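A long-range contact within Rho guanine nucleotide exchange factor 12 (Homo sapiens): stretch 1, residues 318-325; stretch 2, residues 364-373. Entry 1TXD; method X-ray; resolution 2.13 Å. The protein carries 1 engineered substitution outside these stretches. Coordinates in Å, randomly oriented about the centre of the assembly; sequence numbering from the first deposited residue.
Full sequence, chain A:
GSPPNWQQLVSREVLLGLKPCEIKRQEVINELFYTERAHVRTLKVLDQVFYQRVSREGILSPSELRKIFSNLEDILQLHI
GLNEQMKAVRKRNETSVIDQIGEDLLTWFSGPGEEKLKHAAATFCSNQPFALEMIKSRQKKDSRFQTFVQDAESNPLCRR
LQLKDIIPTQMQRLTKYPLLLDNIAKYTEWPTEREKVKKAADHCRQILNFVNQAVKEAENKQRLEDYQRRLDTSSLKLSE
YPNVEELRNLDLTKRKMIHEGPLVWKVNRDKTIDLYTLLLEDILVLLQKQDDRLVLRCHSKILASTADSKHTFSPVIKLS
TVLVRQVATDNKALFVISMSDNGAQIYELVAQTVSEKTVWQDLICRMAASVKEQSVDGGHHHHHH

Stretch 1, residues 318-325: KLSTVLVR
Stretch 2, residues 364-373: ICRMAASVKE

Residues 364-373 form helical backbone within a longer helix, against which stretch 1 packs first as a 3-10 turn (319-321) and then as an extended strand through R325. Strand and helix axes run nearly antiparallel, at 152°, and approach to 8.9 Å. The register pairs L319 with A368 (CA-CA 4.9 Å), S320 with K372 (CA-CA 5.7 Å) and V324 with C365 (CA-CA 7.1 Å); together the stretches bury 483 Å².

The backbones come closest at L319 and A368; A368 CB lies 3.6 Å from L319 O and 4.4 Å from L319 CB, and a methyl side chain lets the turn's backbone sit this close. L319 (phi/psi -64/-19) points toward the helix in the m,t rotamer, which spreads its methyls along the helix: CD1 lies 3.8 Å from M367 CB, and CD2 4.0 Å from I364 CG2. I364, also m,t, presents CG2 to three residues, adding V322 CG1 at 4.2 Å and V324 CG2 at 3.7 Å. Both valines are t and extended (-86/141 and -122/148), and their branched, compact side chains suit this buried apolar patch. V324 points toward the helix, its CB 4.0 Å from C365 SG, with C365 in m. M367 (m,m) starts sideways but its end leads away, so CB makes the contact with L319.

At the other end, S320 CB meets V371 CG1 at 4.0 Å, with V371 in t. K372 leaves the helix sideways in m and then runs extended, t,t,t, carrying its end back over the turn. Its CE passes 3.1 Å from S320 O, and NZ donates a very short 2.4 Å hydrogen bond to V322 O. The long aliphatic chain thus spans the turn while its amine reaches a backbone carbonyl. The turn itself is braced by T321, whose p rotamer lets OG1 donate to K318 O at 2.9 Å.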

# COMPACT_ATOMS: atom_id res chain seq x y z
N LYS A 318 13.40 17.45 20.81
CA LYS A 318 12.05 17.98 20.67
C LYS A 318 12.04 19.14 19.67
O LYS A 318 12.71 20.14 19.86
CB LYS A 318 11.52 18.43 22.03
CG LYS A 318 11.47 17.29 23.06
CD LYS A 318 10.33 17.47 24.05
CE LYS A 318 10.09 16.21 24.88
NZ LYS A 318 9.42 16.52 26.19
N LEU A 319 11.27 18.99 18.59
CA LEU A 319 11.19 20.01 17.53
C LEU A 319 10.60 21.35 18.01
O LEU A 319 10.78 22.38 17.36
CB LEU A 319 10.36 19.49 16.34
CG LEU A 319 10.97 18.32 15.55
CD1 LEU A 319 9.95 17.76 14.57
CD2 LEU A 319 12.25 18.73 14.83
N SER A 320 9.88 21.31 19.13
CA SER A 320 9.28 22.51 19.72
C SER A 320 10.31 23.56 20.13
O SER A 320 9.97 24.72 20.35
CB SER A 320 8.47 22.10 20.95
OG SER A 320 7.71 23.19 21.43
N THR A 321 11.57 23.14 20.25
CA THR A 321 12.65 23.97 20.74
C THR A 321 13.74 24.21 19.70
O THR A 321 14.73 24.86 20.00
CB THR A 321 13.29 23.28 21.97
OG1 THR A 321 13.97 22.08 21.55
CG2 THR A 321 12.22 22.80 22.96
N VAL A 322 13.58 23.67 18.50
CA VAL A 322 14.67 23.62 17.54
C VAL A 322 14.79 24.89 16.71
O VAL A 322 13.79 25.51 16.33
CB VAL A 322 14.56 22.40 16.60
CG1 VAL A 322 15.58 22.46 15.47
CG2 VAL A 322 14.79 21.14 17.39
N LEU A 323 16.04 25.27 16.48
CA LEU A 323 16.42 26.24 15.46
C LEU A 323 17.47 25.55 14.60
O LEU A 323 18.32 24.82 15.11
CB LEU A 323 17.01 27.51 16.09
CG LEU A 323 16.01 28.53 16.65
CD1 LEU A 323 16.74 29.68 17.32
CD2 LEU A 323 15.08 29.05 15.55
N VAL A 324 17.41 25.76 13.30
CA VAL A 324 18.36 25.14 12.38
C VAL A 324 19.08 26.24 11.60
O VAL A 324 18.50 27.29 11.35
CB VAL A 324 17.66 24.17 11.41
CG1 VAL A 324 18.66 23.53 10.45
CG2 VAL A 324 16.93 23.10 12.20
N ARG A 325 20.34 25.99 11.26
CA ARG A 325 21.13 26.91 10.44
C ARG A 325 22.15 26.12 9.64
O ARG A 325 22.81 25.24 10.17
CB ARG A 325 21.86 27.95 11.31
CG ARG A 325 20.99 29.04 11.98
CD ARG A 325 20.21 29.92 11.01
NE ARG A 325 19.56 31.07 11.66
CZ ARG A 325 18.43 31.01 12.36
NH1 ARG A 325 17.77 29.86 12.53
NH2 ARG A 325 17.93 32.12 12.88
N ILE A 364 12.72 19.85 8.57
CA ILE A 364 12.82 20.03 10.02
C ILE A 364 12.14 21.34 10.41
O ILE A 364 11.37 21.38 11.37
CB ILE A 364 14.28 19.99 10.51
CG1 ILE A 364 14.84 18.58 10.42
CG2 ILE A 364 14.39 20.46 11.96
CD1 ILE A 364 16.34 18.52 10.50
N CYS A 365 12.42 22.40 9.66
CA CYS A 365 11.83 23.72 9.89
C CYS A 365 10.32 23.75 9.63
O CYS A 365 9.58 24.46 10.32
CB CYS A 365 12.51 24.75 9.00
SG CYS A 365 14.27 24.95 9.36
N ARG A 366 9.86 23.00 8.64
CA ARG A 366 8.43 22.86 8.38
C ARG A 366 7.73 22.26 9.60
O ARG A 366 6.72 22.78 10.07
CB ARG A 366 8.16 22.00 7.14
CG ARG A 366 8.04 22.80 5.84
CD ARG A 366 8.21 21.97 4.56
NE ARG A 366 9.10 22.62 3.59
CZ ARG A 366 9.47 22.11 2.42
NH1 ARG A 366 9.03 20.92 2.02
NH2 ARG A 366 10.29 22.81 1.63
N MET A 367 8.30 21.17 10.12
CA MET A 367 7.74 20.47 11.27
C MET A 367 7.92 21.24 12.57
O MET A 367 7.07 21.19 13.45
CB MET A 367 8.37 19.09 11.41
CG MET A 367 8.08 18.15 10.25
SD MET A 367 6.30 17.85 9.99
CE MET A 367 6.05 18.60 8.34
N ALA A 368 9.03 21.97 12.68
CA ALA A 368 9.38 22.70 13.89
C ALA A 368 8.46 23.90 14.05
O ALA A 368 8.01 24.21 15.15
CB ALA A 368 10.84 23.14 13.86
N ALA A 369 8.19 24.56 12.93
CA ALA A 369 7.32 25.74 12.91
C ALA A 369 5.85 25.35 13.01
O ALA A 369 5.02 26.19 13.35
CB ALA A 369 7.57 26.55 11.65
N SER A 370 5.53 24.10 12.71
CA SER A 370 4.17 23.59 12.83
C SER A 370 3.76 23.36 14.28
O SER A 370 2.64 23.68 14.68
CB SER A 370 4.01 22.29 12.04
OG SER A 370 2.66 21.85 12.04
N VAL A 371 4.69 22.81 15.07
CA VAL A 371 4.45 22.53 16.49
C VAL A 371 4.40 23.83 17.31
O VAL A 371 3.56 23.99 18.19
CB VAL A 371 5.54 21.58 17.07
CG1 VAL A 371 5.37 21.40 18.58
CG2 VAL A 371 5.49 20.22 16.37
N LYS A 372 5.32 24.75 16.99
CA LYS A 372 5.36 26.08 17.63
C LYS A 372 4.12 26.92 17.28
O LYS A 372 3.75 27.84 18.02
CB LYS A 372 6.64 26.83 17.23
CG LYS A 372 7.93 26.21 17.76
CD LYS A 372 9.17 26.83 17.12
CE LYS A 372 10.47 26.28 17.72
NZ LYS A 372 11.68 26.60 16.89
N GLU A 373 3.50 26.60 16.14
CA GLU A 373 2.26 27.24 15.71
C GLU A 373 1.05 26.74 16.51
O GLU A 373 0.18 27.54 16.88
CB GLU A 373 2.01 26.99 14.21
CG GLU A 373 2.02 28.25 13.35
CD GLU A 373 0.90 28.26 12.31
OE1 GLU A 373 0.74 27.23 11.61
OE2 GLU A 373 0.20 29.29 12.20